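Local coordinates for protein D-3-phosphoglycerate dehydrogenase (Sulfolobus tokodaii, PDB 2EKL) that binds NAD and probably oxidises D-3-phosphoglycerate, as a member of the D-isomer specific 2-hydroxyacid dehydrogenase family, at residues R23-Q28 / N302-M307; D30-I35 / L41-N46; I50-R53 / K57-K60; V106-G111 / I279-I284; L112-A115 / K119-T122. All blocks are in the same frame, centred on the assembly; numbering follows the deposited sequence.

Contact 1 of 5, residues R23-Q28 / N302-M307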
# COMPACT_ATOMS: atom_id res chain seq x y z
N ARG A 23 32.49 -21.24 11.43
CA ARG A 23 33.67 -21.17 12.27
C ARG A 23 33.49 -21.94 13.58
O ARG A 23 34.42 -22.63 14.02
CB ARG A 23 34.02 -19.70 12.55
CG ARG A 23 34.72 -19.05 11.36
CD ARG A 23 34.95 -17.56 11.52
NE ARG A 23 35.77 -17.06 10.43
CZ ARG A 23 35.91 -15.78 10.10
NH1 ARG A 23 35.28 -14.84 10.79
NH2 ARG A 23 36.69 -15.44 9.08
N GLU A 24 32.31 -21.85 14.18
CA GLU A 24 32.04 -22.56 15.43
C GLU A 24 32.21 -24.07 15.26
O GLU A 24 32.54 -24.77 16.21
CB GLU A 24 30.62 -22.30 15.91
CG GLU A 24 30.29 -20.87 16.22
CD GLU A 24 28.88 -20.71 16.74
OE1 GLU A 24 27.96 -21.35 16.18
OE2 GLU A 24 28.69 -19.96 17.71
N LYS A 25 31.97 -24.55 14.04
CA LYS A 25 32.07 -25.98 13.78
C LYS A 25 33.44 -26.44 13.29
O LYS A 25 33.59 -27.57 12.82
CB LYS A 25 30.97 -26.40 12.79
CG LYS A 25 29.57 -26.18 13.36
CD LYS A 25 28.49 -26.72 12.44
CE LYS A 25 27.11 -26.46 13.02
NZ LYS A 25 26.92 -27.12 14.34
N GLY A 26 34.43 -25.57 13.42
CA GLY A 26 35.78 -25.93 13.02
C GLY A 26 36.09 -25.88 11.54
O GLY A 26 37.19 -26.26 11.13
N ILE A 27 35.15 -25.41 10.73
CA ILE A 27 35.39 -25.34 9.30
C ILE A 27 36.34 -24.16 9.02
O ILE A 27 36.23 -23.09 9.61
CB ILE A 27 34.08 -25.08 8.55
CG1 ILE A 27 33.08 -26.25 8.63
CG2 ILE A 27 34.35 -24.78 7.08
CD1 ILE A 27 33.74 -27.63 8.51
N GLN A 28 37.30 -24.38 8.13
CA GLN A 28 38.27 -23.35 7.78
C GLN A 28 37.56 -22.37 6.85
O GLN A 28 37.24 -22.71 5.71
CB GLN A 28 39.47 -23.97 7.06
CG GLN A 28 40.59 -22.98 6.76
CD GLN A 28 41.69 -23.57 5.89
OE1 GLN A 28 42.32 -24.57 6.25
NE2 GLN A 28 41.92 -22.96 4.73
N ASN A 302 20.53 -24.67 5.06
CA ASN A 302 20.60 -25.54 3.90
C ASN A 302 22.04 -25.95 3.63
O ASN A 302 22.31 -27.07 3.17
CB ASN A 302 20.00 -24.86 2.67
CG ASN A 302 18.48 -24.78 2.74
OD1 ASN A 302 17.84 -25.58 3.43
ND2 ASN A 302 17.90 -23.83 2.01
N LEU A 303 22.98 -25.05 3.92
CA LEU A 303 24.39 -25.35 3.72
C LEU A 303 24.82 -26.44 4.70
O LEU A 303 25.53 -27.37 4.34
CB LEU A 303 25.24 -24.10 3.93
CG LEU A 303 26.76 -24.29 3.91
CD1 LEU A 303 27.17 -24.97 2.61
CD2 LEU A 303 27.45 -22.94 4.06
N LEU A 304 24.37 -26.31 5.95
CA LEU A 304 24.71 -27.29 6.98
C LEU A 304 24.15 -28.67 6.65
O LEU A 304 24.82 -29.68 6.84
CB LEU A 304 24.19 -26.84 8.35
CG LEU A 304 24.89 -25.66 9.02
CD1 LEU A 304 24.25 -25.40 10.37
CD2 LEU A 304 26.37 -25.97 9.19
N ASN A 305 22.92 -28.70 6.15
CA ASN A 305 22.30 -29.98 5.79
C ASN A 305 23.09 -30.66 4.68
O ASN A 305 23.31 -31.87 4.72
CB ASN A 305 20.85 -29.78 5.35
CG ASN A 305 20.13 -31.09 5.11
OD1 ASN A 305 19.97 -31.90 6.03
ND2 ASN A 305 19.69 -31.32 3.88
N ALA A 306 23.50 -29.87 3.68
CA ALA A 306 24.27 -30.39 2.56
C ALA A 306 25.62 -30.92 3.06
O ALA A 306 26.12 -31.93 2.58
CB ALA A 306 24.49 -29.31 1.52
N MET A 307 26.21 -30.22 4.02
CA MET A 307 27.49 -30.64 4.58
C MET A 307 27.31 -31.94 5.35
O MET A 307 28.16 -32.84 5.28
CB MET A 307 28.05 -29.55 5.50
CG MET A 307 28.48 -28.29 4.77
SD MET A 307 28.98 -26.98 5.90
CE MET A 307 30.65 -27.49 6.28

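Contact 2 of 5, residues D30-I35 / L41-N46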
# COMPACT_ATOMS: atom_id res chain seq x y z
N ASP A 30 37.64 -18.80 4.81
CA ASP A 30 38.41 -17.67 4.28
C ASP A 30 37.41 -16.65 3.77
O ASP A 30 36.75 -16.86 2.75
CB ASP A 30 39.34 -18.12 3.15
CG ASP A 30 40.46 -19.01 3.63
OD1 ASP A 30 40.81 -18.92 4.83
OD2 ASP A 30 41.02 -19.78 2.82
N TYR A 31 37.29 -15.54 4.49
CA TYR A 31 36.36 -14.48 4.14
C TYR A 31 37.05 -13.38 3.32
O TYR A 31 37.80 -12.57 3.87
CB TYR A 31 35.77 -13.89 5.42
CG TYR A 31 34.68 -12.86 5.21
CD1 TYR A 31 33.66 -13.07 4.28
CD2 TYR A 31 34.63 -11.71 5.99
CE1 TYR A 31 32.63 -12.15 4.14
CE2 TYR A 31 33.60 -10.79 5.86
CZ TYR A 31 32.60 -11.02 4.93
OH TYR A 31 31.57 -10.12 4.80
N MET A 32 36.79 -13.38 2.02
CA MET A 32 37.37 -12.41 1.10
C MET A 32 36.23 -11.71 0.35
O MET A 32 36.04 -11.92 -0.84
CB MET A 32 38.29 -13.14 0.11
CG MET A 32 39.33 -14.02 0.79
SD MET A 32 40.45 -14.89 -0.34
CE MET A 32 41.67 -13.62 -0.65
N PRO A 33 35.48 -10.85 1.06
CA PRO A 33 34.34 -10.11 0.51
C PRO A 33 34.59 -9.23 -0.71
O PRO A 33 33.64 -8.79 -1.35
CB PRO A 33 33.83 -9.32 1.71
CG PRO A 33 35.08 -9.06 2.48
CD PRO A 33 35.77 -10.40 2.43
N GLU A 34 35.85 -8.96 -1.04
CA GLU A 34 36.15 -8.14 -2.21
C GLU A 34 37.19 -8.76 -3.13
O GLU A 34 37.86 -8.06 -3.89
CB GLU A 34 36.57 -6.72 -1.78
CG GLU A 34 37.54 -6.65 -0.62
CD GLU A 34 37.73 -5.23 -0.11
OE1 GLU A 34 36.72 -4.54 0.12
OE2 GLU A 34 38.89 -4.80 0.06
N ILE A 35 37.31 -10.08 -3.07
CA ILE A 35 38.26 -10.81 -3.90
C ILE A 35 37.96 -10.54 -5.38
O ILE A 35 36.80 -10.58 -5.80
CB ILE A 35 38.19 -12.34 -3.64
CG1 ILE A 35 39.24 -13.07 -4.48
CG2 ILE A 35 36.80 -12.86 -3.98
CD1 ILE A 35 39.27 -14.58 -4.26
N LEU A 41 39.80 -17.14 -9.49
CA LEU A 41 40.19 -18.24 -10.36
C LEU A 41 41.51 -18.87 -9.91
O LEU A 41 41.72 -20.07 -10.07
CB LEU A 41 40.33 -17.76 -11.80
CG LEU A 41 39.04 -17.41 -12.54
CD1 LEU A 41 39.38 -16.75 -13.87
CD2 LEU A 41 38.21 -18.67 -12.76
N ASN A 42 42.39 -18.05 -9.34
CA ASN A 42 43.68 -18.55 -8.89
C ASN A 42 43.61 -19.43 -7.65
O ASN A 42 44.45 -20.31 -7.46
CB ASN A 42 44.64 -17.38 -8.60
CG ASN A 42 44.98 -16.58 -9.85
OD1 ASN A 42 45.32 -17.15 -10.89
ND2 ASN A 42 44.89 -15.26 -9.75
N ILE A 43 42.60 -19.22 -6.81
CA ILE A 43 42.50 -20.00 -5.57
C ILE A 43 41.27 -20.88 -5.39
O ILE A 43 41.22 -21.66 -4.44
CB ILE A 43 42.58 -19.07 -4.34
CG1 ILE A 43 41.34 -18.18 -4.26
CG2 ILE A 43 43.84 -18.21 -4.42
CD1 ILE A 43 41.26 -17.36 -2.99
N ILE A 44 40.28 -20.76 -6.27
CA ILE A 44 39.06 -21.56 -6.11
C ILE A 44 39.32 -23.06 -6.02
O ILE A 44 38.56 -23.79 -5.38
CB ILE A 44 38.05 -21.28 -7.25
CG1 ILE A 44 36.74 -22.00 -6.97
CG2 ILE A 44 38.63 -21.72 -8.59
CD1 ILE A 44 36.10 -21.63 -5.64
N GLY A 45 40.39 -23.52 -6.65
CA GLY A 45 40.71 -24.93 -6.63
C GLY A 45 41.03 -25.51 -5.27
O GLY A 45 41.09 -26.73 -5.12
N ASN A 46 41.22 -24.65 -4.27
CA ASN A 46 41.55 -25.13 -2.93
C ASN A 46 40.35 -25.28 -2.01
O ASN A 46 40.51 -25.64 -0.85
CB ASN A 46 42.53 -24.17 -2.25
CG ASN A 46 43.68 -23.76 -3.15
OD1 ASN A 46 44.29 -24.59 -3.82
ND2 ASN A 46 44.00 -22.47 -3.15

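Contact 3 of 5, residues I50-R53 / K57-K60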
# COMPACT_ATOMS: atom_id res chain seq x y z
N ILE A 50 31.97 -22.85 -1.56
CA ILE A 50 32.08 -21.45 -1.94
C ILE A 50 30.75 -20.81 -1.58
O ILE A 50 29.69 -21.40 -1.81
CB ILE A 50 32.34 -21.26 -3.47
CG1 ILE A 50 32.58 -19.78 -3.77
CG2 ILE A 50 31.16 -21.78 -4.28
CD1 ILE A 50 32.89 -19.48 -5.22
N VAL A 51 30.79 -19.63 -0.97
CA VAL A 51 29.57 -18.93 -0.58
C VAL A 51 29.59 -17.58 -1.29
O VAL A 51 30.55 -16.82 -1.16
CB VAL A 51 29.50 -18.71 0.95
CG1 VAL A 51 28.17 -18.07 1.32
CG2 VAL A 51 29.67 -20.04 1.67
N VAL A 52 28.54 -17.29 -2.04
CA VAL A 52 28.50 -16.04 -2.79
C VAL A 52 27.17 -15.30 -2.62
O VAL A 52 26.19 -15.88 -2.10
CB VAL A 52 28.72 -16.35 -4.27
CG1 VAL A 52 29.98 -17.20 -4.43
CG2 VAL A 52 27.53 -17.11 -4.83
N ARG A 53 27.21 -14.02 -2.94
CA ARG A 53 25.92 -13.45 -2.85
C ARG A 53 25.51 -13.14 -4.26
O ARG A 53 24.98 -13.96 -4.99
CB ARG A 53 25.99 -12.14 -2.03
CG ARG A 53 25.06 -12.18 -0.81
CD ARG A 53 24.49 -10.80 -0.41
NE ARG A 53 25.45 -9.70 -0.67
CZ ARG A 53 25.07 -8.44 -0.41
NH1 ARG A 53 23.82 -8.14 -0.06
NH2 ARG A 53 26.02 -7.51 -0.33
N LYS A 57 30.34 -13.98 -9.71
CA LYS A 57 29.68 -14.83 -10.69
C LYS A 57 30.34 -16.21 -10.74
O LYS A 57 31.51 -16.33 -11.09
CB LYS A 57 29.74 -14.18 -12.07
CG LYS A 57 29.00 -12.85 -12.16
CD LYS A 57 27.53 -13.01 -11.76
CE LYS A 57 26.76 -11.71 -11.95
NZ LYS A 57 27.32 -10.59 -11.14
N VAL A 58 29.57 -17.23 -10.38
CA VAL A 58 30.08 -18.60 -10.39
C VAL A 58 29.81 -19.21 -11.76
O VAL A 58 28.91 -20.03 -11.93
CB VAL A 58 29.40 -19.45 -9.30
CG1 VAL A 58 30.01 -20.84 -9.25
CG2 VAL A 58 29.55 -18.76 -7.95
N THR A 59 30.60 -18.78 -12.74
CA THR A 59 30.46 -19.24 -14.11
C THR A 59 31.09 -20.61 -14.35
O THR A 59 31.74 -21.18 -13.47
CB THR A 59 31.09 -18.23 -15.08
OG1 THR A 59 32.44 -17.95 -14.69
CG2 THR A 59 30.29 -16.93 -15.08
N LYS A 60 30.89 -21.13 -15.56
CA LYS A 60 31.41 -22.43 -15.95
C LYS A 60 32.91 -22.58 -15.71
O LYS A 60 33.35 -23.59 -15.17
CB LYS A 60 31.09 -22.70 -17.42
CG LYS A 60 31.57 -24.04 -17.95
CD LYS A 60 31.08 -24.28 -19.37
CE LYS A 60 31.51 -23.16 -20.31
NZ LYS A 60 30.99 -23.34 -21.69

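Contact 4 of 5, residues V106-G111 / I279-I284. With NAD (nicotinamide-adenine-dinucleotide), chain B.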
# COMPACT_ATOMS: atom_id res chain seq x y z
N VAL A 106 5.03 -9.92 -1.26
CA VAL A 106 3.57 -9.84 -1.30
C VAL A 106 3.11 -8.47 -0.81
O VAL A 106 2.26 -7.82 -1.42
CB VAL A 106 2.92 -10.91 -0.38
CG1 VAL A 106 1.45 -10.61 -0.19
CG2 VAL A 106 3.11 -12.30 -0.98
N GLU A 107 3.68 -8.03 0.31
CA GLU A 107 3.31 -6.75 0.89
C GLU A 107 3.66 -5.59 -0.03
O GLU A 107 2.86 -4.66 -0.19
CB GLU A 107 3.97 -6.61 2.26
CG GLU A 107 3.30 -7.50 3.31
CD GLU A 107 4.21 -7.89 4.46
OE1 GLU A 107 5.17 -7.15 4.75
OE2 GLU A 107 3.95 -8.94 5.09
N LEU A 108 4.84 -5.63 -0.64
CA LEU A 108 5.23 -4.54 -1.53
C LEU A 108 4.28 -4.51 -2.73
O LEU A 108 3.96 -3.44 -3.24
CB LEU A 108 6.67 -4.72 -2.03
CG LEU A 108 7.18 -3.57 -2.91
CD1 LEU A 108 7.25 -2.29 -2.09
CD2 LEU A 108 8.56 -3.92 -3.46
N THR A 109 3.83 -5.68 -3.17
CA THR A 109 2.92 -5.76 -4.31
C THR A 109 1.63 -5.01 -4.00
O THR A 109 1.16 -4.19 -4.80
CB THR A 109 2.57 -7.23 -4.66
OG1 THR A 109 3.77 -7.94 -5.00
CG2 THR A 109 1.60 -7.28 -5.85
N ILE A 110 1.04 -5.29 -2.84
CA ILE A 110 -0.19 -4.63 -2.42
C ILE A 110 0.06 -3.13 -2.27
O ILE A 110 -0.78 -2.31 -2.64
CB ILE A 110 -0.70 -5.20 -1.07
CG1 ILE A 110 -1.08 -6.68 -1.24
CG2 ILE A 110 -1.90 -4.39 -0.56
CD1 ILE A 110 -2.17 -6.95 -2.27
N GLY A 111 1.22 -2.79 -1.72
CA GLY A 111 1.54 -1.38 -1.54
C GLY A 111 1.63 -0.66 -2.88
O GLY A 111 1.14 0.45 -3.02
N ILE A 279 5.04 4.07 -11.73
CA ILE A 279 5.45 4.07 -10.33
C ILE A 279 6.54 3.01 -10.17
O ILE A 279 6.34 1.86 -10.55
CB ILE A 279 4.26 3.72 -9.38
CG1 ILE A 279 3.21 4.83 -9.40
CG2 ILE A 279 4.77 3.51 -7.96
CD1 ILE A 279 2.37 4.89 -10.66
N VAL A 280 7.68 3.40 -9.61
CA VAL A 280 8.79 2.46 -9.48
C VAL A 280 9.50 2.45 -8.13
O VAL A 280 9.81 3.50 -7.57
CB VAL A 280 9.90 2.76 -10.54
CG1 VAL A 280 10.96 1.66 -10.50
CG2 VAL A 280 9.29 2.87 -11.93
N THR A 281 9.74 1.26 -7.59
CA THR A 281 10.51 1.13 -6.37
C THR A 281 11.81 0.48 -6.82
O THR A 281 11.85 -0.22 -7.84
CB THR A 281 9.79 0.30 -5.27
OG1 THR A 281 9.19 -0.86 -5.85
CG2 THR A 281 8.72 1.16 -4.59
N THR A 282 12.88 0.72 -6.08
CA THR A 282 14.20 0.24 -6.45
C THR A 282 14.57 -1.21 -6.14
O THR A 282 15.63 -1.49 -5.57
CB THR A 282 15.25 1.19 -5.83
OG1 THR A 282 15.07 1.25 -4.42
CG2 THR A 282 15.07 2.60 -6.39
N HIS A 283 13.70 -2.14 -6.54
CA HIS A 283 13.92 -3.57 -6.33
C HIS A 283 14.11 -3.88 -4.85
O HIS A 283 15.08 -4.53 -4.45
CB HIS A 283 15.13 -4.03 -7.14
CG HIS A 283 15.04 -5.45 -7.60
ND1 HIS A 283 15.40 -5.85 -8.87
CD2 HIS A 283 14.61 -6.57 -6.97
CE1 HIS A 283 15.20 -7.15 -9.00
NE2 HIS A 283 14.72 -7.61 -7.86
N ILE A 284 13.16 -3.41 -4.04
CA ILE A 284 13.19 -3.60 -2.60
C ILE A 284 12.24 -4.70 -2.11
O ILE A 284 11.99 -4.81 -0.91
CB ILE A 284 12.84 -2.29 -1.86
CG1 ILE A 284 11.45 -1.80 -2.30
CG2 ILE A 284 13.89 -1.22 -2.19
CD1 ILE A 284 10.97 -0.56 -1.57
PA NAD B . 6.90 -19.40 -7.66
O1A NAD B . 6.32 -19.86 -6.38
O2A NAD B . 7.85 -20.36 -8.35
O5B NAD B . 5.66 -19.03 -8.61
C5B NAD B . 5.91 -18.60 -9.94
C4B NAD B . 4.56 -19.05 -10.76
O4B NAD B . 4.47 -18.36 -12.02
C3B NAD B . 4.51 -20.61 -10.91
O3B NAD B . 3.28 -21.15 -10.43
C2B NAD B . 4.80 -20.79 -12.41
O2B NAD B . 4.34 -21.97 -13.03
C1B NAD B . 4.23 -19.51 -12.90
N9A NAD B . 4.61 -19.18 -14.31
C8A NAD B . 5.83 -19.28 -14.97
N7A NAD B . 5.69 -18.86 -16.25
C5A NAD B . 4.40 -18.48 -16.42
C6A NAD B . 3.62 -17.94 -17.52
N6A NAD B . 4.17 -17.73 -18.71
N1A NAD B . 2.23 -17.64 -17.34
C2A NAD B . 1.57 -17.86 -16.09
N3A NAD B . 2.33 -18.38 -15.01
C4A NAD B . 3.70 -18.68 -15.18
O3 NAD B . 7.73 -18.04 -7.43
PN NAD B . 7.49 -16.85 -6.37
O1N NAD B . 6.05 -16.69 -6.11
O2N NAD B . 8.32 -17.23 -5.19
O5D NAD B . 8.19 -15.69 -7.18
C5D NAD B . 7.48 -15.05 -8.22
C4D NAD B . 8.32 -14.00 -8.90
O4D NAD B . 8.67 -12.94 -8.02
C3D NAD B . 9.68 -14.47 -9.49
O3D NAD B . 9.92 -13.89 -10.78
C2D NAD B . 10.67 -14.09 -8.45
O2D NAD B . 12.00 -14.15 -8.91
C1D NAD B . 10.07 -12.76 -8.09
N1N NAD B . 10.49 -12.13 -6.80
C2N NAD B . 10.82 -10.74 -6.81
C3N NAD B . 11.22 -10.11 -5.59
C7N NAD B . 11.56 -8.67 -5.60
O7N NAD B . 12.54 -8.28 -4.77
N7N NAD B . 10.96 -7.76 -6.35
C4N NAD B . 11.27 -10.95 -4.36
C5N NAD B . 10.93 -12.36 -4.37
C6N NAD B . 10.53 -12.95 -5.61

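Contact 5 of 5, residues L112-A115 / K119-T122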
# COMPACT_ATOMS: atom_id res chain seq x y z
N LEU A 112 2.29 -1.29 -3.85
CA LEU A 112 2.43 -0.70 -5.18
C LEU A 112 1.07 -0.55 -5.87
O LEU A 112 0.78 0.47 -6.49
CB LEU A 112 3.36 -1.56 -6.05
CG LEU A 112 4.86 -1.43 -5.76
CD1 LEU A 112 5.65 -2.48 -6.54
CD2 LEU A 112 5.32 -0.03 -6.13
N MET A 113 0.22 -1.57 -5.73
CA MET A 113 -1.11 -1.52 -6.34
C MET A 113 -1.90 -0.31 -5.82
O MET A 113 -2.50 0.43 -6.60
CB MET A 113 -1.87 -2.81 -6.03
CG MET A 113 -3.31 -2.80 -6.53
SD MET A 113 -4.19 -4.36 -6.19
CE MET A 113 -4.38 -4.26 -4.42
N ILE A 114 -1.89 -0.12 -4.51
CA ILE A 114 -2.63 0.99 -3.92
C ILE A 114 -1.97 2.33 -4.26
O ILE A 114 -2.66 3.30 -4.56
CB ILE A 114 -2.73 0.83 -2.39
CG1 ILE A 114 -3.51 -0.45 -2.06
CG2 ILE A 114 -3.44 2.03 -1.78
CD1 ILE A 114 -3.45 -0.86 -0.59
N ALA A 115 -0.64 2.38 -4.22
CA ALA A 115 0.07 3.62 -4.53
C ALA A 115 -0.24 4.05 -5.96
O ALA A 115 -0.43 5.23 -6.23
CB ALA A 115 1.57 3.44 -4.34
N LYS A 119 -2.30 7.41 -6.72
CA LYS A 119 -1.28 8.42 -6.99
C LYS A 119 -0.67 8.89 -5.68
O LYS A 119 -0.50 10.09 -5.45
CB LYS A 119 -1.90 9.61 -7.73
CG LYS A 119 -2.55 9.20 -9.04
CD LYS A 119 -3.27 10.36 -9.71
CE LYS A 119 -3.99 9.88 -10.95
NZ LYS A 119 -4.76 10.98 -11.59
N MET A 120 -0.33 7.94 -4.82
CA MET A 120 0.24 8.28 -3.52
C MET A 120 1.56 9.03 -3.62
O MET A 120 1.83 9.93 -2.84
CB MET A 120 0.41 7.02 -2.67
CG MET A 120 -0.91 6.45 -2.18
SD MET A 120 -0.72 5.01 -1.11
CE MET A 120 -0.15 5.76 0.37
N TYR A 121 2.40 8.65 -4.58
CA TYR A 121 3.69 9.31 -4.73
C TYR A 121 3.51 10.80 -5.00
O TYR A 121 4.15 11.64 -4.36
CB TYR A 121 4.50 8.70 -5.88
CG TYR A 121 5.82 9.39 -6.08
CD1 TYR A 121 6.80 9.37 -5.08
CD2 TYR A 121 6.09 10.09 -7.25
CE1 TYR A 121 8.02 10.04 -5.25
CE2 TYR A 121 7.30 10.77 -7.43
CZ TYR A 121 8.25 10.73 -6.43
OH TYR A 121 9.45 11.38 -6.61
N THR A 122 2.64 11.12 -5.95
CA THR A 122 2.39 12.50 -6.30
C THR A 122 1.91 13.29 -5.08
O THR A 122 2.38 14.40 -4.82
CB THR A 122 1.33 12.59 -7.41
OG1 THR A 122 1.78 11.86 -8.56
CG2 THR A 122 1.08 14.04 -7.80
O HOH W 1 2.05 6.57 -6.58

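Contact 1 of 5, residues R23-Q28 / N302-M307
Lys25 and Ile27 carry the contact of 23-28 with 302-307, and they illustrate how the end of one helix can be turned so that two side chains, on either side of one glycine, both meet a second helix. Helix 16-24 is in its last turn at Arg23, whose O accepts a bond from Gly26 N. Lys25 comes next, its chain running straight through the methylenes and bending at chi4 (-61°). It crosses Leu304 at about a right angle, with Lys25 CE 3.9 Å from Leu304 CD2 and 4.0 Å from Leu304 CD1. The aliphatic length of the lysine thus lies over both methyls of the leucine near the protein surface. Gly26, with positive phi, is the C-prime residue of a Schellman motif in which Ile27 N bonds back to Leu22 O. The chain leaves the helix there, and Ile27 is directed inward. Ile27 and Met307 then meet tip to tip: Met307 CE stands 3.6 Å from Ile27 CG1 and 3.8 Å from Ile27 CD1. A bend at the last torsion of Met307 (chi3 81°) turns its methyl to the isoleucine. Deeper in, Met307 also packs on Leu22, Ile49 and Ile71, while Leu304 touches Thr21. The late part of helix 289-309 therefore lies beside helix 16-24 and against strands 49-52 and 71-74 of the five-stranded parallel sheet.

Contact 2 of 5, residues D30-I35 / L41-N46
Beside the pair Met32 and Ile35, which reach across to Ile43, lies the ring of Tyr31, and Pro33 CD rests on one of its faces, 3.7 Å above the plane and over the ring centre. At the ring's far end Tyr31 OH is hydrogen-bonded to Ile14 N, so the aromatic is held both over its surface and at its hydroxyl. From here the chain passes through a type I beta turn, Met32 to Ile35, closed by a bond of 3.2 Å from Ile35 N to Met32 O. The turn puts the side chains of its first and last residues on a common target. Met32 bends at chi3 (84°) and meets Ile43 tip to tip, Met32 SD lying 3.7 Å from Ile43 CD1. This is the junction of strand 28-31 with the following helix 37-43, part of the alternation of strand and helix that builds the five-stranded parallel sheet of this domain. Ile35 is fully extended, CG1 anti to the backbone N (chi1 -177°), and its tip CD1 comes to 3.6 Å from Ile43 CD1. A looser approach, 4.2 Å, joins Ile35 CD1 to Ile43 CG1. Ile43 holds out its own tip with CG1 between the backbone N and the carbonyl carbon (chi1 68°). Met32 also packs on Leu9 of strand 7-10, and Ile35 on Thr11 just beyond that strand.

Contact 3 of 5, residues I50-R53 / K57-K60
Val58 is the side chain that meets strand 49-52 from the loop 57-60, facing Val52 and Ile50. Its CB stands back from the strand, 5.4 Å from Val52 CG1, and serves as the fork. One branch takes the position anti to the backbone N (chi1 -176°) and keeps its distance, with Val58 CG1 5.1 Å from Ile50 CD1. The other branch, CG2, does the touching. It meets both arms of the valine opposite, Val52 CG1 at 3.9 Å and Val52 CG2 at 4.1 Å, the two side chains crossing obliquely. A third methyl lies a little farther off, with Ile50 CD1 4.4 Å from Val58 CG2 at the end of an extended isoleucine. Ile50 and Val52 present the same face of the strand, whereas Val51 between them points away. The backbone helps to aim the fork: Val58 is the centre of an inverse gamma turn, in which Thr59 N makes a weak bond of 3.1 Å to Lys57 O. Thr59 stands at the N-cap position of helix 60-65 without capping through its side chain; its OG1 bonds Asp61 OD1 instead. Val58 also packs on Ile72 of strand 71-74 and on Ile82. The arrangement is the strand-to-helix half of a beta-alpha-beta crossover, from strand 49-52 through helix 60-65 to the adjacent parallel strand 71-74, in a domain whose strand order 2-1-3-4-5 is that of the flavodoxin-like fold.

Contact 4 of 5, residues V106-G111 / I279-I284
Leu108, on helix 102-118, and Ile284 are the residues where the backbones come nearest, 8.1 Å between CA atoms, after the chain has left strand 278-280 and passed an inverse gamma turn centred on Thr282. Leu108 has CG anti to the backbone N (chi1 -176°), which carries its fork across the gap. Leu108 CD2 meets two partners, 3.8 Å from Ile284 CG1 and 3.9 Å from Thr281 OG1. The second branch has a longer contact, Leu108 CD1 to Ile284 CD1 at 4.1 Å. The side chains of Leu108 and Ile284 cross at about a right angle, while those of Leu108 and Thr281 run past each other in opposite directions. His283 turns from the helix to the cofactor: the nicotinamide amide oxygen lies at the ring edge, near its plane, with His283 CD2 3.5 Å from NAD O7N. His283 ND1 is hydrogen-bonded to Glu262 OE1, consistent with the histidine-glutamate pair known from active sites of this family. From the second subunit, Arg118 bonds Ile284 O. Although Ile284 and the threonine oxygen both meet the leucine, the hydroxyl's hydrogen bond goes to Asp257 OD1, which Ile284 N also bonds. Asp257 in turn uses OD2 for its hydrogen bond to NAD, and Leu108 itself packs on Asp257, which is consistent with an indirect link between this contact and the cofactor site.

Contact 5 of 5, residues L112-A115 / K119-T122
Ala115 and Met120 meet through both backbone and side chain. Met120 N donates to Ala115 O over 3.1 Å, at an N-H...O angle of 158°, and it approaches in the carbonyl plane on a lone pair. The same oxygen takes a second bond, from a water 2.8 Å away from Ala115 O, and that water accepts in turn from Tyr121 N at 2.9 Å. A carbonyl in the last turn of one helix is therefore tied to two successive amides of the next, once directly and once through water. Beside this polar link the methionine folds back over the alanine. With CG beside the backbone N (chi1 -71°), its chain lies along the alanine backbone, Met120 CG 3.8 Å from Ala115 CA and Met120 SD equally 3.8 Å from that atom. The two CB atoms, of Ala115 and Met120, are 4.1 Å apart. Ile114 runs beside the methionine in the same direction, its CG2 4.1 Å from Met120 SD. What positions these groups is Lys119, whose positive phi (49°) breaks the helix and turns the chain into the next one; the bond from Met120 N to Ala115 O is the 6-to-1 bond of the resulting Schellman motif. Farther out, Met120 packs on Leu112 of the second subunit, Ile114 on Glu107 of the second subunit, and Tyr121 on its Met124. The whole is a Schellman motif ending helix 102-118, run directly into the start of helix 120-128 with Lys119 at its N-cap position, and set into the subunit interface of the dimer.

In the fold
The contacts divide between two regions. Contacts 1, 2 and 3 gather on the five-stranded parallel sheet: contact 3 is buried, whereas contacts 1 and 2 are only partly so, and contact 1 includes an exposed lysine. Contacts 2 and 3 touch through Ile44 and Ile50; contact 1 meets contact 2 through Arg23 and Tyr31. All three rely on apolar side chains. Contacts 4 and 5 are both buried and share helix 102-118; within the chain they touch where Leu112 packs on Thr281 and Ile279, and both also meet the second subunit. Contact 4 is likewise carried by packing, of Leu108, with polar bonds leading outward toward the cofactor site; contact 5 alone has a hydrogen bond between its segments.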